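Long-range contacts in pngf-ii (Elizabethkingia meningoseptica, PDB 4R4X), which acts as a peptide:N-glycosidase, probably removing N-linked glycans from glycoproteins by hydrolysing the amide bond between sugar and asparagine: residues Ser25-Asp30 with Leu119-Gly124; Glu70-Ser75 with Thr169-Leu174. All coordinates share one frame; numbering follows the deposited sequence.

Interaction 1. Residues Ser25-Asp30 with Leu119-Gly124; sequences SITNSD and LKVKGG
In the N-terminal domain, the end of strand 23-27 and the turn that follows it are lined by the loop joining strands 109-116 and 134-140. Ser25 and Thr27 face the loop, Ser29 lies at the edge of the contact beside Lys120 and Val121, and the two segments run in roughly opposite directions, their end-to-end lines 155° apart. Thr27 occupies the middle of the contact. With its hydroxyl anti to the backbone N (chi1 -169°), OG1 points across the interface and donates to Lys122 O at 2.6 Å, although the position of OG1, and so the length of this bond, is somewhat doubtful. The methyl of the same side chain turns to Val121, CG2 of Thr27 lying 3.7 Å from CG2 of Val121. The other methyl of the valine, CG1, packs on the backbone of Asn28, 3.8 Å from its C atom. Two waters extend the contact on either side of Thr27. One accepts from Lys122 N at 2.8 Å and donates to Asn28 O at 2.9 Å, joining two backbones that do not bond directly. The other links Ser25 OG, 2.7 Å away, to Gly124 O, to which it donates at 2.8 Å. The loop passes Ser25 as bare main chain, Gly123 and Gly124 both adopting backbone angles that belong to glycine. The segments are thus joined by the Thr27 hydroxyl and two bridging waters, one of them held by the Ser25 hydroxyl, instead of a strand ladder. Within the sheet, Ser25 and Thr27 bond through their backbones to Ile6 and Tyr4 of the antiparallel strand 3-12. Gly123 is tied to Gly133, while Lys122 makes a salt bridge with Asp131, holding the loop to the chain leading into strand 134-140.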
loop_
_atom_site.group_PDB
_atom_site.type_symbol
_atom_site.label_atom_id
_atom_site.label_comp_id
_atom_site.label_asym_id
_atom_site.label_seq_id
_atom_site.Cartn_x
_atom_site.Cartn_y
_atom_site.Cartn_z
ATOM N N SER A 25 5.388 -35.696 -10.909
ATOM C CA SER A 25 4.592 -35.740 -12.134
ATOM C C SER A 25 3.818 -37.042 -12.109
ATOM O O SER A 25 4.400 -38.107 -11.820
ATOM C CB SER A 25 5.489 -35.667 -13.372
ATOM O OG SER A 25 4.771 -35.846 -14.602
ATOM N N ILE A 26 2.521 -36.968 -12.386
ATOM C CA ILE A 26 1.708 -38.157 -12.577
ATOM C C ILE A 26 1.169 -38.146 -13.988
ATOM O O ILE A 26 0.550 -37.163 -14.419
ATOM C CB ILE A 26 0.559 -38.234 -11.569
ATOM C CG1 ILE A 26 1.129 -38.261 -10.151
ATOM C CG2 ILE A 26 -0.286 -39.473 -11.836
ATOM C CD1 ILE A 26 0.080 -38.179 -9.067
ATOM N N THR A 27 1.398 -39.226 -14.728
ATOM C CA THR A 27 1.146 -39.168 -16.149
ATOM C C THR A 27 0.716 -40.493 -16.756
ATOM O O THR A 27 1.151 -41.554 -16.314
ATOM C CB THR A 27 2.408 -38.633 -16.862
ATOM O OG1 THR A 27 2.092 -38.324 -18.218
ATOM C CG2 THR A 27 3.550 -39.641 -16.816
ATOM N N ASN A 28 -0.164 -40.405 -17.743
ATOM C CA ASN A 28 -0.500 -41.517 -18.618
ATOM C C ASN A 28 -0.663 -40.942 -20.019
ATOM O O ASN A 28 -0.459 -39.738 -20.219
ATOM C CB ASN A 28 -1.753 -42.282 -18.120
ATOM C CG ASN A 28 -2.975 -41.386 -17.915
ATOM O OD1 ASN A 28 -3.676 -41.462 -16.911
ATOM N ND2 ASN A 28 -3.233 -40.557 -18.858
ATOM N N SER A 29 -1.048 -41.761 -20.993
ATOM C CA SER A 29 -1.115 -41.280 -22.375
ATOM C C SER A 29 -2.195 -40.227 -22.636
ATOM O O SER A 29 -2.157 -39.590 -23.677
ATOM C CB SER A 29 -1.268 -42.446 -23.352
ATOM O OG SER A 29 -2.489 -43.125 -23.130
ATOM N N ASP A 30 -3.142 -40.044 -21.714
ATOM C CA ASP A 30 -4.252 -39.077 -21.892
ATOM C C ASP A 30 -4.063 -37.728 -21.172
ATOM O O ASP A 30 -4.452 -36.692 -21.697
ATOM C CB ASP A 30 -5.572 -39.673 -21.386
ATOM C CG ASP A 30 -5.957 -40.957 -22.111
ATOM O OD1 ASP A 30 -6.022 -40.929 -23.353
ATOM O OD2 ASP A 30 -6.192 -41.977 -21.432
ATOM N N LEU A 119 8.444 -45.227 -22.211
ATOM C CA LEU A 119 7.175 -45.568 -21.580
ATOM C C LEU A 119 5.946 -45.071 -22.333
ATOM O O LEU A 119 4.827 -45.236 -21.842
ATOM C CB LEU A 119 7.130 -45.018 -20.144
ATOM C CG LEU A 119 8.153 -45.539 -19.150
ATOM C CD1 LEU A 119 8.134 -44.734 -17.862
ATOM C CD2 LEU A 119 7.939 -47.013 -18.841
ATOM N N LYS A 120 6.125 -44.459 -23.501
ATOM C CA LYS A 120 4.985 -43.964 -24.300
ATOM C C LYS A 120 4.056 -43.065 -23.456
ATOM O O LYS A 120 2.820 -43.125 -23.564
ATOM C CB LYS A 120 4.196 -45.116 -24.937
ATOM C CG LYS A 120 5.029 -46.023 -25.839
ATOM C CD LYS A 120 5.517 -47.261 -25.098
ATOM C CE LYS A 120 6.617 -48.000 -25.857
ATOM N NZ LYS A 120 6.133 -48.548 -27.160
ATOM N N VAL A 121 4.684 -42.260 -22.596
ATOM C CA VAL A 121 4.024 -41.187 -21.872
ATOM C C VAL A 121 4.993 -40.010 -21.858
ATOM O O VAL A 121 6.203 -40.172 -22.113
ATOM C CB VAL A 121 3.644 -41.549 -20.432
ATOM C CG1 VAL A 121 2.686 -42.740 -20.381
ATOM C CG2 VAL A 121 4.876 -41.779 -19.568
ATOM N N LYS A 122 4.445 -38.829 -21.603
ATOM C CA LYS A 122 5.229 -37.606 -21.544
ATOM C C LYS A 122 5.081 -36.997 -20.162
ATOM O O LYS A 122 4.232 -37.412 -19.404
ATOM C CB LYS A 122 4.769 -36.638 -22.619
ATOM C CG LYS A 122 5.066 -37.152 -24.018
ATOM C CD LYS A 122 4.601 -36.216 -25.117
ATOM C CE LYS A 122 4.998 -36.804 -26.470
ATOM N NZ LYS A 122 4.571 -35.925 -27.581
ATOM N N GLY A 123 5.941 -36.042 -19.833
ATOM C CA GLY A 123 5.943 -35.465 -18.509
ATOM C C GLY A 123 7.246 -34.774 -18.213
ATOM O O GLY A 123 8.139 -34.700 -19.063
ATOM N N GLY A 124 7.359 -34.298 -16.980
ATOM C CA GLY A 124 8.560 -33.641 -16.541
ATOM C C GLY A 124 8.368 -32.809 -15.299
ATOM O O GLY A 124 7.254 -32.645 -14.811
HETATM O O HOH W 1 4.619 -33.289 -15.442
HETATM O O HOH W 2 1.717 -38.447 -21.582
#

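Interaction 2. Residues Glu70-Ser75 with Thr169-Leu174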
loop_
_atom_site.group_PDB
_atom_site.type_symbol
_atom_site.label_atom_id
_atom_site.label_comp_id
_atom_site.label_asym_id
_atom_site.label_seq_id
_atom_site.Cartn_x
_atom_site.Cartn_y
_atom_site.Cartn_z
ATOM N N GLU A 70 -11.533 -21.516 -3.118
ATOM C CA GLU A 70 -11.487 -20.870 -4.438
ATOM C C GLU A 70 -10.321 -21.386 -5.259
ATOM O O GLU A 70 -9.201 -21.417 -4.776
ATOM C CB GLU A 70 -11.358 -19.357 -4.282
ATOM C CG GLU A 70 -11.551 -18.519 -5.540
ATOM C CD GLU A 70 -11.539 -17.007 -5.243
ATOM O OE1 GLU A 70 -11.391 -16.596 -4.058
ATOM O OE2 GLU A 70 -11.671 -16.223 -6.196
ATOM N N ILE A 71 -10.612 -21.768 -6.496
ATOM C CA ILE A 71 -9.590 -22.112 -7.483
ATOM C C ILE A 71 -9.836 -21.337 -8.780
ATOM O O ILE A 71 -10.958 -21.327 -9.297
ATOM C CB ILE A 71 -9.663 -23.609 -7.852
ATOM C CG1 ILE A 71 -9.440 -24.500 -6.614
ATOM C CG2 ILE A 71 -8.637 -23.964 -8.931
ATOM C CD1 ILE A 71 -9.803 -25.960 -6.862
ATOM N N VAL A 72 -8.774 -20.743 -9.313
ATOM C CA VAL A 72 -8.805 -20.159 -10.630
ATOM C C VAL A 72 -7.927 -20.983 -11.577
ATOM O O VAL A 72 -6.999 -21.679 -11.147
ATOM C CB VAL A 72 -8.421 -18.665 -10.641
ATOM C CG1 VAL A 72 -9.449 -17.868 -9.851
ATOM C CG2 VAL A 72 -7.031 -18.392 -10.095
ATOM N N LYS A 73 -8.257 -20.926 -12.859
ATOM C CA LYS A 73 -7.474 -21.611 -13.847
ATOM C C LYS A 73 -7.301 -20.731 -15.075
ATOM O O LYS A 73 -8.110 -19.842 -15.362
ATOM C CB LYS A 73 -8.099 -22.984 -14.205
ATOM C CG LYS A 73 -9.112 -22.955 -15.333
ATOM C CD LYS A 73 -9.749 -24.309 -15.622
ATOM C CE LYS A 73 -9.088 -25.008 -16.794
ATOM N NZ LYS A 73 -9.743 -26.321 -17.110
ATOM N N THR A 74 -6.229 -20.988 -15.795
ATOM C CA THR A 74 -6.027 -20.362 -17.070
ATOM C C THR A 74 -5.565 -21.477 -18.001
ATOM O O THR A 74 -4.828 -22.390 -17.572
ATOM C CB THR A 74 -5.059 -19.160 -16.929
ATOM O OG1 THR A 74 -5.328 -18.187 -17.937
ATOM C CG2 THR A 74 -3.630 -19.582 -17.011
ATOM N N SER A 75 -5.995 -21.416 -19.262
ATOM C CA SER A 75 -5.730 -22.474 -20.232
ATOM C C SER A 75 -5.140 -21.934 -21.539
ATOM O O SER A 75 -5.393 -20.797 -21.904
ATOM C CB SER A 75 -7.025 -23.217 -20.522
ATOM O OG SER A 75 -7.443 -23.902 -19.351
ATOM N N THR A 169 -12.913 -21.433 -11.743
ATOM C CA THR A 169 -13.336 -20.378 -12.667
ATOM C C THR A 169 -12.160 -20.069 -13.597
ATOM O O THR A 169 -11.067 -19.744 -13.129
ATOM C CB THR A 169 -13.757 -19.084 -11.949
ATOM O OG1 THR A 169 -14.784 -19.364 -10.990
ATOM C CG2 THR A 169 -14.275 -18.057 -12.951
ATOM N N GLU A 170 -12.401 -20.158 -14.893
ATOM C CA GLU A 170 -11.400 -19.865 -15.879
ATOM C C GLU A 170 -11.251 -18.357 -16.024
ATOM O O GLU A 170 -12.246 -17.618 -16.090
ATOM C CB GLU A 170 -11.727 -20.504 -17.241
ATOM C CG GLU A 170 -10.628 -20.240 -18.265
ATOM C CD GLU A 170 -10.706 -21.081 -19.542
ATOM O OE1 GLU A 170 -11.659 -21.870 -19.701
ATOM O OE2 GLU A 170 -9.809 -20.932 -20.404
ATOM N N LYS A 171 -10.007 -17.913 -16.075
ATOM C CA LYS A 171 -9.664 -16.504 -16.280
ATOM C C LYS A 171 -8.668 -16.323 -17.391
ATOM O O LYS A 171 -7.942 -17.243 -17.732
ATOM C CB LYS A 171 -8.990 -15.937 -15.028
ATOM C CG LYS A 171 -9.724 -16.142 -13.723
ATOM C CD LYS A 171 -10.978 -15.311 -13.631
ATOM C CE LYS A 171 -11.596 -15.478 -12.254
ATOM N NZ LYS A 171 -12.873 -14.724 -12.096
ATOM N N ASP A 172 -8.557 -15.098 -17.890
ATOM C CA ASP A 172 -7.451 -14.753 -18.777
ATOM C C ASP A 172 -6.146 -14.776 -17.983
ATOM O O ASP A 172 -6.160 -14.715 -16.748
ATOM C CB ASP A 172 -7.685 -13.390 -19.425
ATOM C CG ASP A 172 -7.561 -12.235 -18.443
ATOM O OD1 ASP A 172 -6.415 -11.847 -18.132
ATOM O OD2 ASP A 172 -8.597 -11.711 -17.988
ATOM N N ALA A 173 -5.014 -14.829 -18.686
ATOM C CA ALA A 173 -3.726 -15.008 -18.023
ATOM C C ALA A 173 -3.366 -13.840 -17.084
ATOM O O ALA A 173 -2.791 -14.051 -16.028
ATOM C CB ALA A 173 -2.615 -15.231 -19.049
ATOM N N LEU A 174 -3.679 -12.619 -17.479
ATOM C CA LEU A 174 -3.341 -11.462 -16.646
ATOM C C LEU A 174 -4.148 -11.470 -15.364
ATOM O O LEU A 174 -3.622 -11.191 -14.294
ATOM C CB LEU A 174 -3.576 -10.146 -17.390
ATOM C CG LEU A 174 -2.582 -9.872 -18.524
ATOM C CD1 LEU A 174 -3.025 -8.644 -19.309
ATOM C CD2 LEU A 174 -1.167 -9.701 -17.998
HETATM O O HOH W 3 -13.245 -19.820 -8.305
HETATM O O HOH W 4 -7.811 -19.346 -19.730
#
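Ile71 O accepts a hydrogen bond from Thr169 N at 3.1 Å, and the Ile71 backbone also bonds Asn167. A water that donates to the same Ile71 O also bonds Thr169 OG1. Val72 is level with Thr169 in a parallel beta bridge, and its side chain is crossed at a slant by that of Lys171, whose chain, bent at chi2 (-70°), brings CE to 4.0 Å from Val72 CG1. Tyr176 and Met179 of helix 173-182 also pack on this valine. Lys73 carries two bonds of the ladder. Its N donates to Thr169 O at 3.1 Å, from above the carbonyl plane, whereas its O receives Lys171 N at 2.8 Å, close to the C=O axis and nearly straight (165° at the hydrogen). Between these bonds Glu170 pairs with Lys73, and their aliphatic stems touch on the face opposite Val72, CG of Lys73 being 4.1 Å from CB of Glu170. Beyond these bonds Thr74 OG1 donates to Lys171 O at 2.8 Å. At Ser75, a water accepts from the backbone N and donates both to Lys171 O and, at 2.6 Å, to Glu170 OE2. Asp172 follows at the N-cap of helix 173-182; its side chain caps a backbone N further along and its OD2 bonds Thr175 OG1. The backbone ladder thus sets the parallel register, while a hydroxyl and a water fix Lys171 O immediately before the helix cap; any attraction between Lys73 NZ and Glu170 OE1, 5.5 Å apart, is probably modest beside these bonds.

In the fold
From the N terminus, the chain leaves residues 25-30, passes through 70-75, then reaches 119-124, where interaction 1 closes a loop with 88 residues between its segments. It continues to 169-174, where interaction 2 closes a second loop around 93 residues. The segments alternate, so the two loops cross instead of nesting. The contacts do not touch: their centres are 24 Å apart and their nearest atoms about 13 Å. Interaction 1 ties an early strand to the linker between strands 109-116 and 134-140; interaction 2 joins strand 70-76 to strand 167-170 and the start of helix 173-182. Interaction 1 thus links an early part of the N-terminal family region to its middle, and interaction 2 its middle to its end.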